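Local coordinates for protein Cg9734-pa (Drosophila melanogaster, PDB 2BK9) that binds heme as a globin, with its iron held by two histidines, and probably serves in oxygen binding or transport, at residues Arg45-Leu49 with Glu50-Gly54; Lys110-Ile113 with Leu114-Thr118. The protein carries 1 engineered substitution. All coordinates share one frame; numbering follows the deposited sequence.

Interaction 1 (Arg45-Leu49 with Glu50-Gly54)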
loop_
_atom_site.group_PDB
_atom_site.type_symbol
_atom_site.label_atom_id
_atom_site.label_comp_id
_atom_site.label_asym_id
_atom_site.label_seq_id
_atom_site.Cartn_x
_atom_site.Cartn_y
_atom_site.Cartn_z
ATOM N N ARG A 45 4.614 -12.002 14.720
ATOM C CA ARG A 45 5.793 -12.534 14.079
ATOM C C ARG A 45 5.918 -14.033 14.044
ATOM O O ARG A 45 6.520 -14.545 13.096
ATOM C CB ARG A 45 7.053 -11.911 14.713
ATOM C CG ARG A 45 7.166 -12.103 16.205
ATOM C CD ARG A 45 8.341 -11.423 16.841
ATOM N NE ARG A 45 8.307 -9.965 16.701
ATOM C CZ ARG A 45 7.690 -9.120 17.511
ATOM N NH1 ARG A 45 6.956 -9.530 18.547
ATOM N NH2 ARG A 45 7.736 -7.829 17.246
ATOM N N ASP A 46 5.414 -14.723 15.062
ATOM C CA ASP A 46 5.539 -16.177 15.123
ATOM C C ASP A 46 4.298 -16.950 14.698
ATOM O O ASP A 46 4.246 -18.157 14.892
ATOM C CB ASP A 46 5.988 -16.612 16.547
ATOM C CG ASP A 46 7.360 -16.095 16.907
ATOM O OD1 ASP A 46 8.219 -15.941 16.021
ATOM O OD2 ASP A 46 7.651 -15.825 18.067
ATOM N N VAL A 47 3.310 -16.284 14.137
ATOM C CA VAL A 47 2.125 -16.963 13.640
ATOM C C VAL A 47 2.502 -17.655 12.346
ATOM O O VAL A 47 3.096 -17.021 11.455
ATOM C CB VAL A 47 1.027 -15.948 13.420
ATOM C CG1 VAL A 47 -0.227 -16.607 12.726
ATOM C CG2 VAL A 47 0.621 -15.310 14.737
ATOM N N PRO A 48 2.165 -18.948 12.212
ATOM C CA PRO A 48 2.435 -19.652 10.959
ATOM C C PRO A 48 1.877 -18.950 9.728
ATOM O O PRO A 48 0.791 -18.367 9.813
ATOM C CB PRO A 48 1.777 -21.009 11.196
ATOM C CG PRO A 48 1.505 -21.177 12.603
ATOM C CD PRO A 48 1.495 -19.827 13.186
ATOM N N LEU A 49 2.579 -19.023 8.597
ATOM C CA LEU A 49 2.143 -18.307 7.413
ATOM C C LEU A 49 0.659 -18.553 7.072
ATOM O O LEU A 49 -0.073 -17.616 6.744
ATOM C CB LEU A 49 2.994 -18.712 6.237
ATOM C CG LEU A 49 3.391 -17.781 5.130
ATOM C CD1 LEU A 49 4.052 -16.507 5.558
ATOM C CD2 LEU A 49 4.322 -18.552 4.202
ATOM N N GLU A 50 0.231 -19.811 7.110
ATOM C CA GLU A 50 -1.135 -20.166 6.753
ATOM C C GLU A 50 -2.178 -19.655 7.713
ATOM O O GLU A 50 -3.340 -19.712 7.403
ATOM C CB GLU A 50 -1.237 -21.678 6.534
ATOM C CG GLU A 50 -1.257 -22.551 7.724
ATOM C CD GLU A 50 0.081 -22.887 8.292
ATOM O OE1 GLU A 50 1.123 -22.274 7.915
ATOM O OE2 GLU A 50 0.084 -23.851 9.103
ATOM N N GLU A 51 -1.739 -19.255 8.910
ATOM C CA GLU A 51 -2.622 -18.748 9.940
ATOM C C GLU A 51 -2.614 -17.239 10.044
ATOM O O GLU A 51 -3.377 -16.682 10.817
ATOM C CB GLU A 51 -2.279 -19.374 11.303
ATOM C CG GLU A 51 -2.515 -20.883 11.299
ATOM C CD GLU A 51 -2.291 -21.561 12.641
ATOM O OE1 GLU A 51 -2.195 -20.864 13.633
ATOM O OE2 GLU A 51 -2.323 -22.828 12.683
ATOM N N LEU A 52 -1.762 -16.540 9.287
ATOM C CA LEU A 52 -1.688 -15.101 9.428
ATOM C C LEU A 52 -3.019 -14.412 9.234
ATOM O O LEU A 52 -3.338 -13.491 9.977
ATOM C CB LEU A 52 -0.654 -14.503 8.452
ATOM C CG LEU A 52 0.800 -14.768 8.784
ATOM C CD1 LEU A 52 1.660 -14.398 7.589
ATOM C CD2 LEU A 52 1.220 -13.956 10.014
ATOM N N SER A 53 -3.792 -14.801 8.223
ATOM C CA SER A 53 -5.018 -14.067 7.944
ATOM C C SER A 53 -6.063 -14.238 9.032
ATOM O O SER A 53 -7.022 -13.462 9.068
ATOM C CB SER A 53 -5.593 -14.478 6.592
ATOM O OG SER A 53 -5.904 -15.851 6.576
ATOM N N GLY A 54 -5.883 -15.226 9.928
ATOM C CA GLY A 54 -6.758 -15.351 11.068
ATOM C C GLY A 54 -6.396 -14.483 12.232
ATOM O O GLY A 54 -7.150 -14.444 13.210
HETATM O O HOH W 1 -2.720 -16.513 6.112
#
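L49 and L52 meet at their methyl ends, CD1 of L49 lying 3.8 Å from CD1 of L52 as the two side chains slant across each other. Their backbones are joined as well: L52 N donates to L49 O over 3.2 Å, with an angle of 164° at the hydrogen. The other branch of L52 turns back up the chain, so that CD2 sits 4.0 Å from V47 CB; one methyl of the leucine thus meets L49 and the other V47. P48 begins the bend with its own carbonyl, whose O accepts from E51 N at 2.8 Å. These two bonds, each spanning three residues, form overlapping type I turns in the long connection between helices 20-34 and 56-75, which corresponds to the CD region of the globin fold. A third bond of this kind, from G54 N to E51 O, carries the winding onward. One water bridges the same bend, donating to L49 O and accepting from S53 N.

The side chains of E50 and E51 both reach the proline ring of P48, at different carbons. E50 holds CG in the crowded position between its backbone N and carbonyl carbon (chi1 76°) and then bends, which brings OE1 back to 3.6 Å from P48 CB. E51, extended beyond CG, instead runs obliquely past the ring and places CD 3.8 Å from P48 CG. Only L52 among the touching residues is buried, its side chain also resting on F32, L39 and F44; an alanine here would probably open a gap against these and leave L49 CD1 and V47 CB without the methyls that meet them.

Interaction 2 (Lys110-Ile113 with Leu114-Thr118); sequences KGVI and LDVLT
The flat groups joining K110-I113 to L114-T118 are peptide carbonyls, each approached by an N-H from one turn further on. L114 N donates to K110 O, D115 N to G111 O, V116 N to V112 O and L117 N to I113 O, the last at 3.0 Å. At the carbonyl of L114 both faces are used: T118 N comes from one and T118 OG1 from the opposite one, the hydroxyl donating at 2.8 Å, tilted 34° from the carbonyl plane, to an oxygen thus gripped by two bonds.

I113 and L117 lie alongside, pointing the same way, with CG2 of I113 3.9 Å from CD1 of L117. A chi1 of -63° swings L117 CG back over the preceding turn, 3.3 Å from I113 O. V116 lays its CG2 equally near V112 O.

This is regular i to i+4 alpha-helical bonding within helix 103-120, which corresponds to helix G of the globin fold. Its inner side carries I113, which faces the heme and also touches I27 of helix 20-34, and L117, which packs on W13 and P16 of helix 3-17 and W131 of helix 125-143. At the polar margins K110 extends fully, NZ forming a salt bridge with D136 of helix 125-143, while D115 OD2 accepts from NE2 of Q30 on helix 20-34.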
loop_
_atom_site.group_PDB
_atom_site.type_symbol
_atom_site.label_atom_id
_atom_site.label_comp_id
_atom_site.label_asym_id
_atom_site.label_seq_id
_atom_site.Cartn_x
_atom_site.Cartn_y
_atom_site.Cartn_z
ATOM N N LYS A 110 5.725 -2.424 -2.215
ATOM C CA LYS A 110 5.261 -1.741 -3.431
ATOM C C LYS A 110 5.011 -2.734 -4.560
ATOM O O LYS A 110 3.971 -2.714 -5.229
ATOM C CB LYS A 110 6.308 -0.716 -3.880
ATOM C CG LYS A 110 6.001 0.135 -5.069
ATOM C CD LYS A 110 7.255 1.023 -5.416
ATOM C CE LYS A 110 6.956 2.261 -6.218
ATOM N NZ LYS A 110 8.263 2.764 -6.738
ATOM N N GLY A 111 5.985 -3.604 -4.811
ATOM C CA GLY A 111 5.838 -4.538 -5.877
ATOM C C GLY A 111 4.720 -5.511 -5.630
ATOM O O GLY A 111 4.018 -5.915 -6.538
ATOM N N VAL A 112 4.503 -5.860 -4.374
ATOM C CA VAL A 112 3.434 -6.791 -4.001
ATOM C C VAL A 112 2.080 -6.141 -4.164
ATOM O O VAL A 112 1.163 -6.773 -4.681
ATOM C CB VAL A 112 3.654 -7.250 -2.589
ATOM C CG1 VAL A 112 2.420 -7.854 -2.027
ATOM C CG2 VAL A 112 4.902 -8.159 -2.476
ATOM N N ILE A 113 1.925 -4.883 -3.780
ATOM C CA ILE A 113 0.654 -4.175 -3.999
ATOM C C ILE A 113 0.316 -4.154 -5.477
ATOM O O ILE A 113 -0.796 -4.467 -5.885
ATOM C CB ILE A 113 0.746 -2.734 -3.448
ATOM C CG1 ILE A 113 0.816 -2.766 -1.919
ATOM C CG2 ILE A 113 -0.436 -1.901 -3.925
ATOM C CD1 ILE A 113 1.188 -1.422 -1.346
ATOM N N LEU A 114 1.278 -3.768 -6.306
ATOM C CA LEU A 114 1.015 -3.692 -7.737
ATOM C C LEU A 114 0.698 -5.065 -8.324
ATOM O O LEU A 114 -0.189 -5.181 -9.170
ATOM C CB LEU A 114 2.193 -3.022 -8.441
ATOM C CG LEU A 114 2.280 -1.504 -8.168
ATOM C CD1 LEU A 114 3.632 -0.982 -8.599
ATOM C CD2 LEU A 114 1.163 -0.742 -8.845
ATOM N N ASP A 115 1.358 -6.102 -7.835
ATOM C CA ASP A 115 1.081 -7.446 -8.265
ATOM C C ASP A 115 -0.371 -7.848 -7.926
ATOM O O ASP A 115 -1.089 -8.405 -8.751
ATOM C CB ASP A 115 2.077 -8.382 -7.599
ATOM C CG ASP A 115 1.888 -9.764 -7.957
ATOM O OD1 ASP A 115 2.327 -10.113 -9.077
ATOM O OD2 ASP A 115 1.268 -10.577 -7.210
ATOM N N VAL A 116 -0.785 -7.585 -6.695
ATOM C CA VAL A 116 -2.108 -7.968 -6.260
ATOM C C VAL A 116 -3.171 -7.227 -7.068
ATOM O O VAL A 116 -4.147 -7.819 -7.500
ATOM C CB VAL A 116 -2.270 -7.755 -4.769
ATOM C CG1 VAL A 116 -3.755 -7.830 -4.343
ATOM C CG2 VAL A 116 -1.438 -8.762 -3.992
ATOM N N LEU A 117 -3.018 -5.923 -7.258
ATOM C CA LEU A 117 -3.997 -5.121 -7.967
ATOM C C LEU A 117 -4.073 -5.509 -9.441
ATOM O O LEU A 117 -5.163 -5.548 -10.025
ATOM C CB LEU A 117 -3.719 -3.660 -7.804
ATOM C CG LEU A 117 -3.816 -3.191 -6.340
ATOM C CD1 LEU A 117 -3.527 -1.695 -6.289
ATOM C CD2 LEU A 117 -5.141 -3.504 -5.640
ATOM N N THR A 118 -2.913 -5.794 -10.038
ATOM C CA THR A 118 -2.869 -6.188 -11.415
ATOM C C THR A 118 -3.703 -7.444 -11.627
ATOM O O THR A 118 -4.480 -7.529 -12.573
ATOM C CB THR A 118 -1.404 -6.353 -11.859
ATOM O OG1 THR A 118 -0.796 -5.054 -11.858
ATOM C CG2 THR A 118 -1.313 -6.873 -13.278
#

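Interactions 1 and 2 do not touch: their centres are 21 Å apart and their nearest atoms about 12 Å. Helix 20-34 touches both, since I27 and Q30 pack on interaction 2 whereas F32 and N33, further along, meet L52 and L49 of interaction 1. Their relation to the heme differs. The side chain of I113 is about 4 Å from the heme and about 9 Å from that of H61, one of the axial ligands of iron. The turns of 45-54 lie at the surface, with the L52 side chain about 11 Å from the heme and about 10 Å from the H61 side chain.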